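Local coordinates for protein probable ferredoxin-dependent nitrite reductase NirA (Mycobacterium tuberculosis, PDB 1ZJ8) that catalyses the ferredoxin-dependent reduction of sulfite to sulfide, using a siroheme and a [4Fe-4S] cluster, at residues V357-G362 with Y389-I394; A120-G125 with I368-A373; G181-G186 with L226-H231; P466-I471 with Q482-G487. One frame throughout, in Å; residues are numbered along the deposited sequence.

Contact 1 (V357-G362 with Y389-I394); sequences VAPIAG and YQKLVI. With SRM (siroheme), chain E.
Val357 and Leu392 form an antiparallel hydrogen-bonded pair where strand 353-357 ends beside the start of strand 392-397. Val357 N donates to Leu392 O at 2.9 Å, almost straight (171° at the hydrogen), whereas the return bond from Leu392 N to Val357 O is weak at 3.4 Å. The chain then turns through a loop, 358-361, and returns at Gly362, whose CA makes a CH...O contact of 3.6 Å with Gln390 O. Glycine suits this return point because its phi is positive (77°). The side chains of the paired residues emerge on one face of the sheet and cross obliquely, Val357 CG2 lying 4.1 Å from Leu392 CG. Pro359 adds to this patch through its CG, 4.1 Å from Leu392 CD2. The CG methylene of Lys391 packs 4.1 Å from Ala358 CA. Gln390 reaches past the loop: CG stands anti to its own carbonyl carbon (chi1 -47°), the chain beyond is extended, and OE1 comes 3.4 Å from Ala361 CA. Its NE2 donates to Ala427 O and lies 3.4 Å from siroheme O3B. Gln390, a residue of the siroheme pocket, is thus held through Ala427 with its amide nitrogen beside a cofactor carboxylate; any effect of this neutral group on the charge is probably modest, Arg442 being a hydrogen-bonded partner of the siroheme.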
loop_
_atom_site.group_PDB
_atom_site.type_symbol
_atom_site.label_atom_id
_atom_site.label_comp_id
_atom_site.label_asym_id
_atom_site.label_seq_id
_atom_site.Cartn_x
_atom_site.Cartn_y
_atom_site.Cartn_z
ATOM N N VAL A 357 2.016 9.698 14.106
ATOM C CA VAL A 357 3.033 8.922 14.797
ATOM C C VAL A 357 3.615 7.876 13.887
ATOM O O VAL A 357 2.963 7.398 12.962
ATOM C CB VAL A 357 2.511 8.193 16.046
ATOM C CG1 VAL A 357 2.301 9.166 17.167
ATOM C CG2 VAL A 357 1.234 7.414 15.756
ATOM N N ALA A 358 4.850 7.504 14.184
ATOM C CA ALA A 358 5.627 6.639 13.309
ATOM C C ALA A 358 6.035 5.398 14.059
ATOM O O ALA A 358 6.957 5.439 14.863
ATOM C CB ALA A 358 6.893 7.355 12.789
ATOM N N PRO A 359 5.364 4.281 13.775
ATOM C CA PRO A 359 5.883 3.027 14.256
ATOM C C PRO A 359 7.085 2.658 13.387
ATOM O O PRO A 359 7.599 3.514 12.653
ATOM C CB PRO A 359 4.706 2.067 14.082
ATOM C CG PRO A 359 3.721 2.758 13.160
ATOM C CD PRO A 359 4.141 4.145 12.960
ATOM N N ILE A 360 7.549 1.416 13.481
ATOM C CA ILE A 360 8.624 0.932 12.647
ATOM C C ILE A 360 8.013 0.030 11.576
ATOM O O ILE A 360 7.626 -1.110 11.849
ATOM C CB ILE A 360 9.654 0.150 13.493
ATOM C CG1 ILE A 360 10.413 1.094 14.432
ATOM C CG2 ILE A 360 10.622 -0.605 12.582
ATOM C CD1 ILE A 360 11.473 0.420 15.287
ATOM N N ALA A 361 7.923 0.551 10.358
ATOM C CA ALA A 361 7.427 -0.192 9.215
ATOM C C ALA A 361 6.084 -0.799 9.500
ATOM O O ALA A 361 5.909 -1.964 9.269
ATOM C CB ALA A 361 8.398 -1.281 8.851
ATOM N N GLY A 362 5.160 -0.023 10.064
ATOM C CA GLY A 362 3.773 -0.453 10.252
ATOM C C GLY A 362 3.499 -1.412 11.404
ATOM O O GLY A 362 2.334 -1.726 11.681
ATOM N N TYR A 389 1.865 5.444 4.214
ATOM C CA TYR A 389 3.292 5.255 4.505
ATOM C C TYR A 389 3.472 4.468 5.795
ATOM O O TYR A 389 4.513 4.580 6.464
ATOM C CB TYR A 389 4.000 6.607 4.522
ATOM C CG TYR A 389 4.079 7.170 3.116
ATOM C CD1 TYR A 389 3.082 8.013 2.627
ATOM C CD2 TYR A 389 5.117 6.795 2.245
ATOM C CE1 TYR A 389 3.131 8.487 1.332
ATOM C CE2 TYR A 389 5.172 7.273 0.954
ATOM C CZ TYR A 389 4.182 8.118 0.503
ATOM O OH TYR A 389 4.218 8.601 -0.786
ATOM N N GLN A 390 2.439 3.667 6.103
ATOM C CA GLN A 390 2.394 2.730 7.225
ATOM C C GLN A 390 2.463 3.437 8.583
ATOM O O GLN A 390 3.135 2.967 9.517
ATOM C CB GLN A 390 3.510 1.689 7.136
ATOM C CG GLN A 390 3.693 1.039 5.802
ATOM C CD GLN A 390 4.986 0.254 5.750
ATOM O OE1 GLN A 390 6.030 0.728 6.218
ATOM N NE2 GLN A 390 4.931 -0.954 5.195
ATOM N N LYS A 391 1.762 4.560 8.676
ATOM C CA LYS A 391 1.762 5.397 9.870
ATOM C C LYS A 391 0.337 5.612 10.332
ATOM O O LYS A 391 -0.608 5.175 9.673
ATOM C CB LYS A 391 2.479 6.716 9.576
ATOM C CG LYS A 391 4.035 6.567 9.569
ATOM C CD LYS A 391 4.693 6.846 8.228
ATOM C CE LYS A 391 6.214 6.531 8.209
ATOM N NZ LYS A 391 6.636 5.151 7.836
ATOM N N LEU A 392 0.160 6.242 11.486
ATOM C CA LEU A 392 -1.196 6.623 11.894
ATOM C C LEU A 392 -1.283 8.028 12.445
ATOM O O LEU A 392 -0.382 8.485 13.140
ATOM C CB LEU A 392 -1.812 5.621 12.883
ATOM C CG LEU A 392 -0.932 4.666 13.679
ATOM C CD1 LEU A 392 -1.782 3.904 14.720
ATOM C CD2 LEU A 392 -0.234 3.671 12.775
ATOM N N VAL A 393 -2.395 8.691 12.136
ATOM C CA VAL A 393 -2.645 10.023 12.663
ATOM C C VAL A 393 -4.009 10.135 13.337
ATOM O O VAL A 393 -5.007 9.639 12.822
ATOM C CB VAL A 393 -2.379 11.129 11.590
ATOM C CG1 VAL A 393 -2.183 10.526 10.214
ATOM C CG2 VAL A 393 -3.451 12.206 11.596
ATOM N N ILE A 394 -4.015 10.792 14.499
ATOM C CA ILE A 394 -5.215 11.060 15.307
ATOM C C ILE A 394 -5.675 12.501 15.124
ATOM O O ILE A 394 -4.878 13.405 15.305
ATOM C CB ILE A 394 -4.916 10.948 16.828
ATOM C CG1 ILE A 394 -3.983 9.778 17.167
ATOM C CG2 ILE A 394 -6.213 10.825 17.629
ATOM C CD1 ILE A 394 -4.603 8.431 16.993
HETATM FE FE SRM E . 1.061 -6.454 -2.133
HETATM C CHA SRM E . 1.064 -9.720 -3.135
HETATM C CHB SRM E . 1.857 -7.422 0.973
HETATM C CHC SRM E . 1.010 -3.345 -1.175
HETATM C CHD SRM E . 2.436 -5.520 -5.162
HETATM N NA SRM E . 1.200 -8.225 -1.215
HETATM C C1A SRM E . 1.047 -9.457 -1.749
HETATM C C2A SRM E . 0.859 -10.539 -0.730
HETATM C CMA SRM E . -0.601 -10.831 -0.573
HETATM C CDA SRM E . 1.701 -11.753 -1.008
HETATM C CEA SRM E . 1.067 -12.979 -1.583
HETATM O O3A SRM E . 0.547 -12.909 -2.701
HETATM O O4A SRM E . 1.054 -14.047 -0.953
HETATM C C3A SRM E . 1.409 -9.863 0.480
HETATM C CAA SRM E . 0.668 -10.152 1.742
HETATM C CBA SRM E . 1.378 -11.360 2.292
HETATM C CCA SRM E . 1.345 -11.364 3.786
HETATM O O1A SRM E . 1.511 -10.286 4.396
HETATM O O2A SRM E . 1.129 -12.450 4.376
HETATM C C4A SRM E . 1.477 -8.430 0.077
HETATM N NB SRM E . 1.233 -5.583 -0.379
HETATM C C1B SRM E . 1.513 -6.080 0.827
HETATM C C2B SRM E . 1.406 -5.101 1.962
HETATM C CMB SRM E . 0.804 -5.667 3.217
HETATM C CDB SRM E . 2.788 -4.635 2.276
HETATM C CEB SRM E . 2.966 -3.658 3.384
HETATM O O3B SRM E . 3.546 -3.952 4.452
HETATM O O4B SRM E . 2.502 -2.532 3.207
HETATM C C3B SRM E . 0.601 -4.019 1.275
HETATM C CAB SRM E . -0.877 -4.284 1.400
HETATM C CBB SRM E . -1.683 -3.026 1.287
HETATM C CCB SRM E . -3.145 -3.354 1.183
HETATM O O1B SRM E . -3.890 -3.222 2.151
HETATM O O2B SRM E . -3.638 -3.731 0.125
HETATM C C4B SRM E . 0.946 -4.303 -0.162
HETATM N NC SRM E . 1.712 -4.819 -2.932
HETATM C C1C SRM E . 1.442 -3.581 -2.471
HETATM C C2C SRM E . 1.987 -2.567 -3.248
HETATM C CDC SRM E . 2.139 -1.114 -2.947
HETATM C CEC SRM E . 1.055 -0.150 -3.238
HETATM O O3C SRM E . -0.079 -0.564 -3.573
HETATM O O4C SRM E . 1.360 1.047 -3.141
HETATM C C3C SRM E . 2.431 -3.233 -4.350
HETATM C CAC SRM E . 3.079 -2.459 -5.451
HETATM C CBC SRM E . 2.255 -1.535 -6.324
HETATM C CCC SRM E . 1.532 -2.366 -7.369
HETATM O O1C SRM E . 0.577 -3.120 -7.039
HETATM O O2C SRM E . 1.950 -2.276 -8.552
HETATM C C4C SRM E . 2.197 -4.572 -4.172
HETATM N ND SRM E . 1.312 -7.376 -3.918
HETATM C C1D SRM E . 2.049 -6.848 -4.908
HETATM C C2D SRM E . 2.460 -7.881 -5.771
HETATM C CAD SRM E . 2.733 -7.655 -7.247
HETATM C CBD SRM E . 1.614 -7.854 -8.222
HETATM C CCD SRM E . 1.733 -7.537 -9.685
HETATM O O1D SRM E . 1.011 -6.613 -10.122
HETATM O O2D SRM E . 2.526 -8.171 -10.431
HETATM C C3D SRM E . 1.937 -9.054 -5.256
HETATM C CDD SRM E . 1.723 -10.323 -6.037
HETATM C CED SRM E . 0.577 -10.510 -7.007
HETATM O O3D SRM E . -0.374 -9.728 -7.035
HETATM O O4D SRM E . 0.562 -11.458 -7.805
HETATM C C4D SRM E . 1.227 -8.727 -4.112
#

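Contact 2 (A120-G125 with I368-A373); sequences ALRTLG and ILTAVA
The guanidinium of Arg122 carries Ala373 CB over one face, 3.8 Å above the plane and displaced toward the rim, while Thr370 CG2 approaches obliquely, 4.2 Å from Arg122 NH1. A salt bridge from NH1 to Asp374 ties the charged end to the next residue along the partner helix. Arg122 suits this margin because its aliphatic root also packs: the small Ala373 offers a methyl for the arginine's CB, at 4.0 Å, and guanidinium to lie against. Deeper in, Leu121 has CG anti to its backbone N (chi1 -172°) and sends its two methyls to different partners: CD2 meets Val372 CG1 at 3.6 Å, and CD1 meets Leu369 CD2 at 4.0 Å, the two leucines crossing at about a right angle. At the far end the missing side chain of Gly125 lets Thr370 OG1 lie against it, with Leu369 CB beside its CA at 3.9 Å; that hydroxyl is hydrogen-bonded to Gly366 O, one turn back in its own helix. The segment axes approach to 7.5 Å and run nearly antiparallel, at 155°. Helices 118-131 and 366-379 come one from each ferredoxin-like half domain, so their pairing joins the two. The pair packs on a sheet: Leu121 touches Ile384 and Phe386 of strand 384-386 and Leu116 of strand 115-116, Val372 also touches Ile384, and Leu124 reaches Leu161 of helix 154-162.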
loop_
_atom_site.group_PDB
_atom_site.type_symbol
_atom_site.label_atom_id
_atom_site.label_comp_id
_atom_site.label_asym_id
_atom_site.label_seq_id
_atom_site.Cartn_x
_atom_site.Cartn_y
_atom_site.Cartn_z
ATOM N N ALA A 120 -14.167 1.592 16.462
ATOM C CA ALA A 120 -13.710 0.672 15.439
ATOM C C ALA A 120 -12.257 0.278 15.685
ATOM O O ALA A 120 -11.883 -0.878 15.471
ATOM C CB ALA A 120 -13.879 1.294 14.046
ATOM N N LEU A 121 -11.444 1.237 16.123
ATOM C CA LEU A 121 -10.034 0.998 16.418
ATOM C C LEU A 121 -9.880 0.045 17.617
ATOM O O LEU A 121 -8.988 -0.812 17.631
ATOM C CB LEU A 121 -9.323 2.321 16.694
ATOM C CG LEU A 121 -7.790 2.209 16.817
ATOM C CD1 LEU A 121 -7.161 2.048 15.438
ATOM C CD2 LEU A 121 -7.161 3.387 17.591
ATOM N N ARG A 122 -10.763 0.187 18.605
ATOM C CA ARG A 122 -10.801 -0.724 19.746
ATOM C C ARG A 122 -11.161 -2.163 19.353
ATOM O O ARG A 122 -10.560 -3.130 19.857
ATOM C CB ARG A 122 -11.786 -0.213 20.775
ATOM C CG ARG A 122 -11.817 -1.054 22.025
ATOM C CD ARG A 122 -12.889 -0.570 22.963
ATOM N NE ARG A 122 -12.873 0.883 23.111
ATOM C CZ ARG A 122 -11.977 1.548 23.833
ATOM N NH1 ARG A 122 -11.001 0.892 24.478
ATOM N NH2 ARG A 122 -12.051 2.878 23.908
ATOM N N THR A 123 -12.144 -2.295 18.464
ATOM C CA THR A 123 -12.572 -3.592 17.960
ATOM C C THR A 123 -11.389 -4.271 17.254
ATOM O O THR A 123 -11.029 -5.392 17.586
ATOM C CB THR A 123 -13.793 -3.424 17.007
ATOM O OG1 THR A 123 -14.876 -2.775 17.708
ATOM C CG2 THR A 123 -14.255 -4.792 16.418
ATOM N N LEU A 124 -10.770 -3.561 16.317
ATOM C CA LEU A 124 -9.544 -4.022 15.684
ATOM C C LEU A 124 -8.522 -4.523 16.701
ATOM O O LEU A 124 -7.859 -5.535 16.486
ATOM C CB LEU A 124 -8.929 -2.884 14.876
ATOM C CG LEU A 124 -9.348 -2.812 13.411
ATOM C CD1 LEU A 124 -10.691 -3.505 13.122
ATOM C CD2 LEU A 124 -9.400 -1.344 12.959
ATOM N N GLY A 125 -8.402 -3.810 17.809
ATOM C CA GLY A 125 -7.416 -4.151 18.815
ATOM C C GLY A 125 -7.727 -5.458 19.499
ATOM O O GLY A 125 -6.838 -6.277 19.725
ATOM N N ILE A 368 -1.585 -2.619 21.412
ATOM C CA ILE A 368 -1.259 -1.229 21.101
ATOM C C ILE A 368 -2.460 -0.480 20.526
ATOM O O ILE A 368 -2.753 0.648 20.942
ATOM C CB ILE A 368 -0.045 -1.106 20.177
ATOM C CG1 ILE A 368 1.220 -1.352 20.996
ATOM C CG2 ILE A 368 0.023 0.303 19.545
ATOM C CD1 ILE A 368 2.477 -1.411 20.175
ATOM N N LEU A 369 -3.147 -1.100 19.570
ATOM C CA LEU A 369 -4.309 -0.466 18.952
ATOM C C LEU A 369 -5.366 -0.153 20.013
ATOM O O LEU A 369 -6.027 0.901 19.977
ATOM C CB LEU A 369 -4.907 -1.371 17.852
ATOM C CG LEU A 369 -4.065 -1.558 16.583
ATOM C CD1 LEU A 369 -4.662 -2.611 15.650
ATOM C CD2 LEU A 369 -3.936 -0.250 15.828
ATOM N N THR A 370 -5.520 -1.071 20.963
ATOM C CA THR A 370 -6.508 -0.877 22.007
ATOM C C THR A 370 -6.013 0.234 22.905
ATOM O O THR A 370 -6.786 1.109 23.300
ATOM C CB THR A 370 -6.843 -2.182 22.753
ATOM O OG1 THR A 370 -7.214 -3.168 21.786
ATOM C CG2 THR A 370 -8.038 -1.995 23.705
ATOM N N ALA A 371 -4.713 0.230 23.178
ATOM C CA ALA A 371 -4.105 1.275 24.013
ATOM C C ALA A 371 -4.335 2.683 23.440
ATOM O O ALA A 371 -4.621 3.633 24.198
ATOM C CB ALA A 371 -2.630 0.998 24.184
ATOM N N VAL A 372 -4.207 2.792 22.116
ATOM C CA VAL A 372 -4.414 4.053 21.395
ATOM C C VAL A 372 -5.883 4.490 21.482
ATOM O O VAL A 372 -6.181 5.678 21.616
ATOM C CB VAL A 372 -4.008 3.941 19.876
ATOM C CG1 VAL A 372 -4.432 5.197 19.098
ATOM C CG2 VAL A 372 -2.514 3.684 19.705
ATOM N N ALA A 373 -6.796 3.529 21.411
ATOM C CA ALA A 373 -8.220 3.845 21.508
ATOM C C ALA A 373 -8.557 4.537 22.824
ATOM O O ALA A 373 -9.355 5.478 22.832
ATOM C CB ALA A 373 -9.061 2.594 21.322
#

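Contact 3 (G181-G186 with L226-H231); sequences GSPLAG and LQDVAH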
loop_
_atom_site.group_PDB
_atom_site.type_symbol
_atom_site.label_atom_id
_atom_site.label_comp_id
_atom_site.label_asym_id
_atom_site.label_seq_id
_atom_site.Cartn_x
_atom_site.Cartn_y
_atom_site.Cartn_z
ATOM N N GLY A 181 -7.113 7.531 0.665
ATOM C CA GLY A 181 -7.517 8.916 0.929
ATOM C C GLY A 181 -6.515 9.689 1.775
ATOM O O GLY A 181 -5.739 9.090 2.527
ATOM N N SER A 182 -6.527 11.018 1.655
ATOM C CA SER A 182 -5.727 11.861 2.536
ATOM C C SER A 182 -6.068 11.564 3.987
ATOM O O SER A 182 -7.245 11.653 4.392
ATOM C CB SER A 182 -5.988 13.346 2.300
ATOM O OG SER A 182 -5.510 14.120 3.386
ATOM N N PRO A 183 -5.047 11.215 4.778
ATOM C CA PRO A 183 -5.184 11.100 6.220
ATOM C C PRO A 183 -5.708 12.345 6.897
ATOM O O PRO A 183 -6.027 12.277 8.076
ATOM C CB PRO A 183 -3.734 10.879 6.687
ATOM C CG PRO A 183 -3.060 10.289 5.568
ATOM C CD PRO A 183 -3.688 10.877 4.338
ATOM N N LEU A 184 -5.730 13.479 6.197
ATOM C CA LEU A 184 -6.296 14.727 6.743
ATOM C C LEU A 184 -7.425 15.258 5.884
ATOM O O LEU A 184 -7.651 16.466 5.820
ATOM C CB LEU A 184 -5.206 15.793 6.899
ATOM C CG LEU A 184 -4.586 15.706 8.289
ATOM C CD1 LEU A 184 -3.391 14.749 8.289
ATOM C CD2 LEU A 184 -4.200 17.080 8.755
ATOM N N ALA A 185 -8.142 14.353 5.235
ATOM C CA ALA A 185 -9.258 14.740 4.402
ATOM C C ALA A 185 -10.296 15.498 5.252
ATOM O O ALA A 185 -10.758 14.987 6.281
ATOM C CB ALA A 185 -9.858 13.524 3.764
ATOM N N GLY A 186 -10.617 16.728 4.848
ATOM C CA GLY A 186 -11.578 17.562 5.567
ATOM C C GLY A 186 -11.043 18.423 6.700
ATOM O O GLY A 186 -11.798 19.203 7.296
ATOM N N LEU A 226 -4.901 16.397 -1.533
ATOM C CA LEU A 226 -3.436 16.594 -1.404
ATOM C C LEU A 226 -2.735 15.492 -2.197
ATOM O O LEU A 226 -3.331 14.466 -2.481
ATOM C CB LEU A 226 -2.973 16.480 0.062
ATOM C CG LEU A 226 -3.308 17.583 1.059
ATOM C CD1 LEU A 226 -2.828 17.194 2.463
ATOM C CD2 LEU A 226 -2.696 18.898 0.619
ATOM N N GLN A 227 -1.470 15.682 -2.533
ATOM C CA GLN A 227 -0.662 14.592 -3.106
ATOM C C GLN A 227 0.026 13.819 -1.972
ATOM O O GLN A 227 1.243 13.874 -1.858
ATOM C CB GLN A 227 0.409 15.140 -4.071
ATOM C CG GLN A 227 -0.101 15.888 -5.321
ATOM C CD GLN A 227 1.005 16.776 -5.936
ATOM O OE1 GLN A 227 2.033 16.268 -6.378
ATOM N NE2 GLN A 227 0.796 18.088 -5.942
ATOM N N ASP A 228 -0.765 13.136 -1.132
ATOM C CA ASP A 228 -0.242 12.330 -0.003
ATOM C C ASP A 228 -0.623 10.855 -0.114
ATOM O O ASP A 228 -0.635 10.138 0.884
ATOM C CB ASP A 228 -0.717 12.899 1.339
ATOM C CG ASP A 228 -2.229 12.996 1.441
ATOM O OD1 ASP A 228 -2.939 12.376 0.620
ATOM O OD2 ASP A 228 -2.704 13.722 2.337
ATOM N N VAL A 229 -0.923 10.409 -1.334
ATOM C CA VAL A 229 -1.448 9.062 -1.593
ATOM C C VAL A 229 -0.728 8.334 -2.750
ATOM O O VAL A 229 -1.300 7.480 -3.428
ATOM C CB VAL A 229 -2.993 9.113 -1.882
ATOM C CG1 VAL A 229 -3.769 9.614 -0.668
ATOM C CG2 VAL A 229 -3.301 9.982 -3.101
ATOM N N ALA A 230 0.536 8.651 -2.965
ATOM C CA ALA A 230 1.366 7.910 -3.917
ATOM C C ALA A 230 0.557 7.604 -5.163
ATOM O O ALA A 230 0.435 6.453 -5.577
ATOM C CB ALA A 230 1.897 6.614 -3.274
ATOM N N HIS A 231 -0.013 8.638 -5.756
ATOM C CA HIS A 231 -0.969 8.431 -6.830
ATOM C C HIS A 231 -0.301 7.954 -8.087
ATOM O O HIS A 231 -0.847 7.116 -8.799
ATOM C CB HIS A 231 -1.741 9.702 -7.116
ATOM C CG HIS A 231 -0.889 10.863 -7.533
ATOM N ND1 HIS A 231 -0.819 11.302 -8.839
ATOM C CD2 HIS A 231 -0.128 11.713 -6.810
ATOM C CE1 HIS A 231 -0.035 12.362 -8.902
ATOM N NE2 HIS A 231 0.388 12.638 -7.683
#
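Ser182 and Asp228 supply the polar part of this loop-to-loop contact. Ser182 OG donates to Asp228 OD2 at 3.0 Å, meeting the syn lone pair of that oxygen. The same hydroxyl accepts from Leu184 N at 2.9 Å, which makes an ST turn; it can do so because OG stands anti to the serine's own N (chi1 163°), beside the carbonyl carbon that leads on to Leu184. Serine suits the place by donating and accepting at once. The carboxylate has further partners: His342 NE2 bonds to OD2 and Ser224 OG to OD1, so both oxygens of this buried group are engaged. Backbone bonding adds a beta turn, with Ala185 N donating to Ser182 O at 3.0 Å and Pro183 as its second residue, where a ring-fixed phi fits well. The remaining contacts are van der Waals. Pro183 and Asp228 meet tip to tip, CD 3.6 Å from OD2, and Val229 CG1 lies 3.7 Å from Gly181 C, against bare backbone. The two loops follow the neighbouring parallel strands 176-181 and 219-224, which are joined through helix 196-206, so the contact links the C-terminal ends of the two strands of a beta-alpha-beta crossover.

Contact 4 (P466-I471 with Q482-G487); sequences PITVNI and QIADIG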
loop_
_atom_site.group_PDB
_atom_site.type_symbol
_atom_site.label_atom_id
_atom_site.label_comp_id
_atom_site.label_asym_id
_atom_site.label_seq_id
_atom_site.Cartn_x
_atom_site.Cartn_y
_atom_site.Cartn_z
ATOM N N PRO A 466 15.744 14.285 4.098
ATOM C CA PRO A 466 15.408 12.904 4.499
ATOM C C PRO A 466 15.800 11.857 3.462
ATOM O O PRO A 466 15.577 12.086 2.267
ATOM C CB PRO A 466 13.882 12.938 4.563
ATOM C CG PRO A 466 13.491 13.942 3.494
ATOM C CD PRO A 466 14.596 14.963 3.458
ATOM N N ILE A 467 16.342 10.722 3.921
ATOM C CA ILE A 467 16.694 9.586 3.053
ATOM C C ILE A 467 15.730 8.418 3.233
ATOM O O ILE A 467 15.850 7.636 4.157
ATOM C CB ILE A 467 18.137 9.069 3.316
ATOM C CG1 ILE A 467 19.161 10.145 2.969
ATOM C CG2 ILE A 467 18.429 7.785 2.497
ATOM C CD1 ILE A 467 19.492 11.047 4.119
ATOM N N THR A 468 14.795 8.285 2.311
ATOM C CA THR A 468 13.795 7.223 2.382
ATOM C C THR A 468 14.444 5.870 2.090
ATOM O O THR A 468 15.290 5.770 1.226
ATOM C CB THR A 468 12.593 7.484 1.417
ATOM O OG1 THR A 468 13.028 7.489 0.054
ATOM C CG2 THR A 468 11.950 8.806 1.723
ATOM N N VAL A 469 14.056 4.853 2.846
ATOM C CA VAL A 469 14.625 3.512 2.736
ATOM C C VAL A 469 13.493 2.498 2.719
ATOM O O VAL A 469 12.724 2.403 3.685
ATOM C CB VAL A 469 15.565 3.165 3.928
ATOM C CG1 VAL A 469 16.068 1.715 3.822
ATOM C CG2 VAL A 469 16.739 4.155 4.033
ATOM N N ASN A 470 13.388 1.734 1.636
ATOM C CA ASN A 470 12.320 0.730 1.505
ATOM C C ASN A 470 12.894 -0.682 1.347
ATOM O O ASN A 470 13.677 -0.938 0.423
ATOM C CB ASN A 470 11.422 1.050 0.317
ATOM C CG ASN A 470 10.673 2.362 0.481
ATOM O OD1 ASN A 470 10.848 3.067 1.459
ATOM N ND2 ASN A 470 9.834 2.689 -0.486
ATOM N N ILE A 471 12.495 -1.587 2.249
ATOM C CA ILE A 471 12.986 -2.967 2.270
ATOM C C ILE A 471 11.900 -3.931 1.805
ATOM O O ILE A 471 10.900 -4.146 2.488
ATOM C CB ILE A 471 13.436 -3.391 3.681
ATOM C CG1 ILE A 471 14.170 -2.248 4.400
ATOM C CG2 ILE A 471 14.319 -4.644 3.599
ATOM C CD1 ILE A 471 14.819 -2.651 5.727
ATOM N N GLN A 482 11.290 1.003 -6.128
ATOM C CA GLN A 482 11.868 1.808 -7.189
ATOM C C GLN A 482 11.680 3.274 -6.929
ATOM O O GLN A 482 12.119 4.097 -7.731
ATOM C CB GLN A 482 11.269 1.446 -8.563
ATOM C CG GLN A 482 11.389 -0.030 -8.977
ATOM C CD GLN A 482 10.254 -0.872 -8.440
ATOM O OE1 GLN A 482 9.630 -0.519 -7.437
ATOM N NE2 GLN A 482 9.968 -1.989 -9.112
ATOM N N ILE A 483 11.031 3.618 -5.824
ATOM C CA ILE A 483 10.755 5.023 -5.548
ATOM C C ILE A 483 11.277 5.419 -4.178
ATOM O O ILE A 483 10.682 6.252 -3.503
ATOM C CB ILE A 483 9.245 5.331 -5.717
ATOM C CG1 ILE A 483 8.395 4.507 -4.745
ATOM C CG2 ILE A 483 8.814 5.044 -7.145
ATOM C CD1 ILE A 483 6.925 4.687 -4.936
ATOM N N ALA A 484 12.395 4.823 -3.779
ATOM C CA ALA A 484 13.044 5.130 -2.507
ATOM C C ALA A 484 14.372 5.702 -2.854
ATOM O O ALA A 484 14.905 5.384 -3.896
ATOM C CB ALA A 484 13.246 3.867 -1.700
ATOM N N ASP A 485 14.909 6.547 -1.989
ATOM C CA ASP A 485 16.287 6.967 -2.137
ATOM C C ASP A 485 17.166 5.718 -2.052
ATOM O O ASP A 485 18.035 5.538 -2.897
ATOM C CB ASP A 485 16.658 8.020 -1.093
ATOM C CG ASP A 485 15.948 9.354 -1.327
ATOM O OD1 ASP A 485 15.566 9.662 -2.492
ATOM O OD2 ASP A 485 15.752 10.084 -0.327
ATOM N N ILE A 486 16.911 4.846 -1.072
ATOM C CA ILE A 486 17.565 3.555 -1.003
ATOM C C ILE A 486 16.523 2.430 -0.972
ATOM O O ILE A 486 15.895 2.187 0.049
ATOM C CB ILE A 486 18.469 3.464 0.227
ATOM C CG1 ILE A 486 19.385 4.683 0.292
ATOM C CG2 ILE A 486 19.297 2.167 0.182
ATOM C CD1 ILE A 486 20.298 4.706 1.464
ATOM N N GLY A 487 16.347 1.743 -2.093
ATOM C CA GLY A 487 15.388 0.650 -2.187
ATOM C C GLY A 487 16.121 -0.666 -2.173
ATOM O O GLY A 487 17.202 -0.778 -2.746
#
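Asp485 meets Thr468 with every part of its side chain from CB to OD2. Its CB lies 3.5 Å from Thr468 O; CG, anti to the aspartate's own carbonyl carbon (chi1 -69°), comes 3.7 Å from Thr468 OG1; and OD2 accepts a weak bond of 3.3 Å from Thr468 N. Threonine answers in kind. Its OG1, set between its own N and carbonyl carbon (chi1 63°), accepts from Asp485 N at 2.9 Å with a nearly straight N-H (170°), so the two residues bind each other's backbone N-H reciprocally, firmly on the Thr468 OG1 side and weakly on the Asp485 side. Short polar side chains fit here because they take over just where the ladder of strand bonds begins. That parallel ladder follows at once: Ile486 N donates to Thr468 O at 3.0 Å, and Asn470 N to Ile486 O, also at 3.0 Å. Ile467 CG2 rests 3.7 Å from Ile486 CD1, an apolar meeting of branched side chains. The amide of Asn470 packs its CG 3.7 Å from Ala484 CB, and its ND2 donates to Arg480 O in the intervening loop, which carries cluster-pocket residues including Cys478. In the mixed sheet, strand 469-472 lies between 425-427 and 486-494, both parallel to it, and Phe553 of helix 553-559 packs on Ile467, Asp485 and Ile486.

All four contacts are largely buried; each of contacts 2, 3 and 4 includes some partly exposed residues, contact 2 lying farthest from the chain centre. Contacts 1 and 4 both lie where interior strands begin or end near the cofactors: one is an antiparallel bridge in a ferredoxin-like half domain, the other a parallel ladder in a 4Fe-4S domain range. Contact 2 joins helices of two half domains by side-chain packing, apolar at its heart with Arg122 and Thr370 beside it, whereas contact 3 depends on a buried carboxylate between loops. Contact 1 is the hub: Ile394 CD1 touches Val372 CG1 of contact 2 at 3.9 Å, and Val393 CG1 touches Pro183 CB of contact 3, also at 3.9 Å. Contact 4 touches none of the others.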